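Local coordinates for protein diacylglycerol O-acyltransferase (PDB 6CHJ) that acts as a wax ester synthase and probably also transfers the acyl group of acyl-CoA to diacylglycerol, giving triacylglycerol, at residues Y39-A44 / F82-L87; N232-G237 / M405-L410. All coordinates share one frame; numbering follows the deposited sequence.

Interaction 1: residues Y39-A44 / F82-L87; sequences YVAQLA and FRFEAL
The ring of F84 is the main bump here, and one turn of helix supplies the hollow that takes it. F84 CG is anti to its own backbone N (chi1 -175°), which sends the ring straight off the strand into the corner made by V40, A41 and A44. The A44 methyl sits over one face in a CH-pi contact, CB 3.5 Å from the centroid of the F84 ring and displaced toward the CD2 side of the rim. The far end of the ring meets the previous turn: F84 CZ comes to 3.6 Å from A41 CA, so it abuts backbone there as much as side chain. Beside it, V40 CG1 lies obliquely to the ring, 3.9 Å from F84 CE1. F82, two residues back on the same side of the strand, brings a second ring alongside A44, where its CE2 edge lies 3.7 Å from A44 O. A41 and A44 have only a methyl each as side chain to set against the F84 ring, and the axes of helix and strand, nearly antiparallel at 163°, come to 9.7 Å at closest. Helix 39-49 thus packs on strand 82-86, an outermost strand of its sheet within the chain; V40 also reaches L119 on the adjoining strand 115-121, helix 93-105 receives R83, E85 and L87, and T89 of the second subunit packs on A41 and F84.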
# COMPACT_ATOMS: atom_id res chain seq x y z
N TYR B 39 -4.63 -2.72 -26.92
CA TYR B 39 -5.68 -1.74 -26.66
C TYR B 39 -5.59 -1.12 -25.27
O TYR B 39 -5.99 0.03 -25.08
CB TYR B 39 -7.07 -2.37 -26.84
CG TYR B 39 -8.19 -1.54 -26.23
CD1 TYR B 39 -8.60 -0.35 -26.82
CD2 TYR B 39 -8.82 -1.94 -25.05
CE1 TYR B 39 -9.62 0.41 -26.26
CE2 TYR B 39 -9.83 -1.18 -24.48
CZ TYR B 39 -10.23 -0.01 -25.09
OH TYR B 39 -11.24 0.76 -24.52
N VAL B 40 -5.10 -1.86 -24.27
CA VAL B 40 -5.11 -1.29 -22.93
C VAL B 40 -4.03 -0.22 -22.81
O VAL B 40 -4.29 0.89 -22.33
CB VAL B 40 -4.98 -2.39 -21.85
CG1 VAL B 40 -5.28 -1.81 -20.48
CG2 VAL B 40 -5.97 -3.52 -22.13
N ALA B 41 -2.82 -0.51 -23.31
CA ALA B 41 -1.77 0.51 -23.29
C ALA B 41 -2.21 1.79 -24.00
O ALA B 41 -1.96 2.90 -23.51
CB ALA B 41 -0.48 -0.04 -23.89
N GLN B 42 -2.92 1.65 -25.13
CA GLN B 42 -3.55 2.81 -25.77
C GLN B 42 -4.50 3.52 -24.82
O GLN B 42 -4.54 4.76 -24.78
CB GLN B 42 -4.31 2.38 -27.04
CG GLN B 42 -3.49 1.64 -28.07
CD GLN B 42 -3.79 2.05 -29.51
OE1 GLN B 42 -4.82 1.68 -30.09
NE2 GLN B 42 -2.86 2.80 -30.09
N LEU B 43 -5.31 2.75 -24.08
CA LEU B 43 -6.29 3.35 -23.18
C LEU B 43 -5.61 4.13 -22.05
O LEU B 43 -6.03 5.24 -21.70
CB LEU B 43 -7.21 2.27 -22.60
CG LEU B 43 -8.18 2.75 -21.51
CD1 LEU B 43 -8.95 3.97 -21.97
CD2 LEU B 43 -9.15 1.62 -21.08
N ALA B 44 -4.58 3.53 -21.45
CA ALA B 44 -3.90 4.21 -20.36
C ALA B 44 -3.38 5.55 -20.82
O ALA B 44 -3.49 6.55 -20.09
CB ALA B 44 -2.76 3.34 -19.82
N PHE B 82 -4.17 7.89 -10.72
CA PHE B 82 -4.42 6.96 -11.82
C PHE B 82 -3.18 6.12 -12.10
O PHE B 82 -2.09 6.67 -12.26
CB PHE B 82 -4.84 7.69 -13.09
CG PHE B 82 -4.93 6.80 -14.28
CD1 PHE B 82 -5.78 5.70 -14.26
CD2 PHE B 82 -4.17 7.05 -15.42
CE1 PHE B 82 -5.87 4.86 -15.36
CE2 PHE B 82 -4.25 6.22 -16.51
CZ PHE B 82 -5.11 5.12 -16.48
N ARG B 83 -3.35 4.80 -12.21
CA ARG B 83 -2.20 3.91 -12.30
C ARG B 83 -2.45 2.83 -13.33
O ARG B 83 -3.55 2.26 -13.41
CB ARG B 83 -1.87 3.28 -10.95
CG ARG B 83 -1.54 4.33 -9.93
CD ARG B 83 -0.85 3.80 -8.73
NE ARG B 83 -0.92 4.80 -7.66
CZ ARG B 83 -0.80 4.52 -6.38
NH1 ARG B 83 -0.59 3.26 -6.01
NH2 ARG B 83 -0.89 5.47 -5.46
N PHE B 84 -1.41 2.54 -14.10
CA PHE B 84 -1.42 1.55 -15.16
C PHE B 84 -0.51 0.42 -14.69
O PHE B 84 0.69 0.63 -14.49
CB PHE B 84 -0.93 2.17 -16.47
CG PHE B 84 -1.00 1.25 -17.66
CD1 PHE B 84 -1.91 0.21 -17.71
CD2 PHE B 84 -0.14 1.44 -18.74
CE1 PHE B 84 -1.97 -0.64 -18.81
CE2 PHE B 84 -0.19 0.61 -19.86
CZ PHE B 84 -1.11 -0.43 -19.90
N GLU B 85 -1.10 -0.76 -14.49
CA GLU B 85 -0.38 -1.90 -13.96
C GLU B 85 -0.74 -3.12 -14.79
O GLU B 85 -1.65 -3.09 -15.63
CB GLU B 85 -0.70 -2.14 -12.47
CG GLU B 85 0.05 -1.21 -11.50
CD GLU B 85 -0.89 -0.54 -10.49
OE1 GLU B 85 -2.12 -0.75 -10.58
OE2 GLU B 85 -0.39 0.20 -9.62
N ALA B 86 -0.04 -4.22 -14.52
CA ALA B 86 -0.10 -5.40 -15.35
C ALA B 86 -0.06 -6.63 -14.47
O ALA B 86 0.56 -6.62 -13.40
CB ALA B 86 1.07 -5.45 -16.35
N LEU B 87 -0.75 -7.71 -14.95
CA LEU B 87 -0.73 -8.91 -14.13
C LEU B 87 0.49 -9.74 -14.48
O LEU B 87 0.94 -9.75 -15.62
CB LEU B 87 -1.99 -9.73 -14.36
CG LEU B 87 -3.31 -9.14 -13.87
CD1 LEU B 87 -4.39 -10.12 -14.14
CD2 LEU B 87 -3.26 -8.77 -12.37

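Interaction 2: residues N232-G237 / M405-L410; sequences NQKITG and MDRLAL
The R407 guanidinium has D406 CB over one face, offset toward the rim, while K234 CE lies in its plane at the edge. K234 and R407 run side by side in the same direction, so the aliphatic part of the lysine borders the guanidinium, K234 CG 3.5 Å from R407 NH2. The N232 amide holds R407 O in its plane, and the bond from N232 ND2 to R407 O is nearly straight (3.0 Å, 176° at the hydrogen), with the donor above the carbonyl plane. ND2 has a second acceptor in N375 O. The D406 carboxylate uses the anti lone pair of OD1 to accept I235 N at 3.1 Å. Between these two bonds, R407 N donates to Q233 O at 2.9 Å. D406 OD2 takes a weak bond from Q18 NE2. The I235 side chain lies against the backbone of the type II turn M405-L408, its CD1 3.4 Å from M405 C and its CG2 3.8 Å from A409 CB. The loops lead into strands 239-247 and 410-417 of one mixed sheet, and so join the catalytic domain to the C-terminal one. An alanine in place of D406 would remove the acceptor of I235 N and of the weak bond from Q18 NE2, and would probably loosen the hold of the turn on the 232-237 loop. The loops are joined by backbone-directed hydrogen bonds rather than ion pairs: R407 NH1 is spent on L363 O, and K234 NZ stays 4.1 Å from D406 OD2, where it could at most favour the ionised acid at long range.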
# COMPACT_ATOMS: atom_id res chain seq x y z
N ASN B 232 -13.93 -13.91 14.28
CA ASN B 232 -14.18 -12.76 15.14
C ASN B 232 -13.03 -12.53 16.11
O ASN B 232 -13.19 -12.61 17.33
CB ASN B 232 -15.54 -12.95 15.84
CG ASN B 232 -16.67 -13.17 14.83
OD1 ASN B 232 -17.22 -14.27 14.72
ND2 ASN B 232 -17.01 -12.13 14.08
N GLN B 233 -11.87 -12.22 15.57
CA GLN B 233 -10.66 -12.02 16.35
C GLN B 233 -9.89 -10.85 15.74
O GLN B 233 -10.25 -10.33 14.68
CB GLN B 233 -9.82 -13.30 16.38
CG GLN B 233 -9.94 -14.13 15.10
CD GLN B 233 -9.18 -15.45 15.14
OE1 GLN B 233 -8.15 -15.57 15.82
NE2 GLN B 233 -9.68 -16.46 14.43
N LYS B 234 -8.85 -10.41 16.43
CA LYS B 234 -8.02 -9.32 15.94
C LYS B 234 -7.33 -9.74 14.63
O LYS B 234 -6.94 -10.89 14.44
CB LYS B 234 -6.97 -8.93 16.99
CG LYS B 234 -7.56 -8.14 18.20
CD LYS B 234 -6.48 -7.71 19.22
CE LYS B 234 -6.88 -6.41 19.98
NZ LYS B 234 -6.15 -5.17 19.52
N ILE B 235 -7.18 -8.78 13.72
CA ILE B 235 -6.77 -9.08 12.36
C ILE B 235 -5.47 -8.34 12.04
O ILE B 235 -5.03 -7.46 12.76
CB ILE B 235 -7.86 -8.72 11.33
CG1 ILE B 235 -8.14 -7.22 11.37
CG2 ILE B 235 -9.14 -9.49 11.62
CD1 ILE B 235 -8.91 -6.71 10.17
N THR B 236 -4.85 -8.77 10.94
CA THR B 236 -3.76 -8.05 10.30
C THR B 236 -4.31 -7.15 9.20
O THR B 236 -5.49 -7.19 8.84
CB THR B 236 -2.76 -9.03 9.70
OG1 THR B 236 -3.35 -9.61 8.53
CG2 THR B 236 -2.45 -10.15 10.69
N GLY B 237 -3.42 -6.33 8.65
CA GLY B 237 -3.79 -5.46 7.55
C GLY B 237 -3.67 -6.06 6.16
O GLY B 237 -3.86 -5.34 5.18
N MET B 405 -12.57 -5.48 9.74
CA MET B 405 -12.26 -4.85 11.01
C MET B 405 -11.73 -5.91 11.97
O MET B 405 -12.01 -7.11 11.80
CB MET B 405 -13.52 -4.24 11.66
CG MET B 405 -13.85 -2.85 11.22
SD MET B 405 -15.19 -2.26 12.24
CE MET B 405 -14.45 -2.45 13.88
N ASP B 406 -10.99 -5.45 12.99
CA ASP B 406 -10.78 -6.25 14.20
C ASP B 406 -12.11 -6.85 14.64
O ASP B 406 -13.10 -6.13 14.82
CB ASP B 406 -10.24 -5.37 15.34
CG ASP B 406 -8.71 -5.25 15.35
OD1 ASP B 406 -8.00 -5.98 14.63
OD2 ASP B 406 -8.22 -4.40 16.11
N ARG B 407 -12.14 -8.18 14.79
CA ARG B 407 -13.29 -8.99 15.20
C ARG B 407 -14.40 -9.05 14.14
O ARG B 407 -15.49 -9.57 14.44
CB ARG B 407 -13.87 -8.54 16.56
CG ARG B 407 -12.98 -8.97 17.76
CD ARG B 407 -13.14 -8.09 19.02
NE ARG B 407 -12.78 -6.67 18.87
CZ ARG B 407 -11.58 -6.13 19.11
NH1 ARG B 407 -11.40 -4.83 18.97
NH2 ARG B 407 -10.57 -6.90 19.50
N LEU B 408 -14.14 -8.57 12.90
CA LEU B 408 -14.92 -8.91 11.70
C LEU B 408 -13.92 -9.21 10.57
O LEU B 408 -13.76 -8.44 9.62
CB LEU B 408 -15.90 -7.80 11.30
CG LEU B 408 -17.05 -7.53 12.26
CD1 LEU B 408 -17.74 -6.18 11.99
CD2 LEU B 408 -18.06 -8.69 12.19
N ALA B 409 -13.26 -10.37 10.65
CA ALA B 409 -12.23 -10.69 9.66
C ALA B 409 -12.80 -10.77 8.25
O ALA B 409 -12.07 -10.49 7.28
CB ALA B 409 -11.54 -12.00 10.03
N LEU B 410 -14.08 -11.12 8.10
CA LEU B 410 -14.68 -11.41 6.80
C LEU B 410 -15.86 -10.49 6.54
O LEU B 410 -16.71 -10.30 7.41
CB LEU B 410 -15.14 -12.87 6.73
CG LEU B 410 -15.77 -13.40 5.43
CD1 LEU B 410 -14.84 -13.35 4.21
CD2 LEU B 410 -16.24 -14.83 5.63

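The two contacts lie far apart, with centres about 33 Å from each other and nearest atoms about 14 Å apart, and they do different jobs in the fold. Interaction 1 fastens a helix to an outer strand within the catalytic domain. Interaction 2 ties that domain to the C-terminal one, across a long gap in sequence. The strand carrying F84 belongs to the same sheet as strand 127-135, at whose end the sequence has the HHxxxDG motif, the probable catalytic signature of this family. Both contacts border the second subunit: T89 there packs on interaction 1, and D109 accepts a hydrogen bond from G237 N at interaction 2.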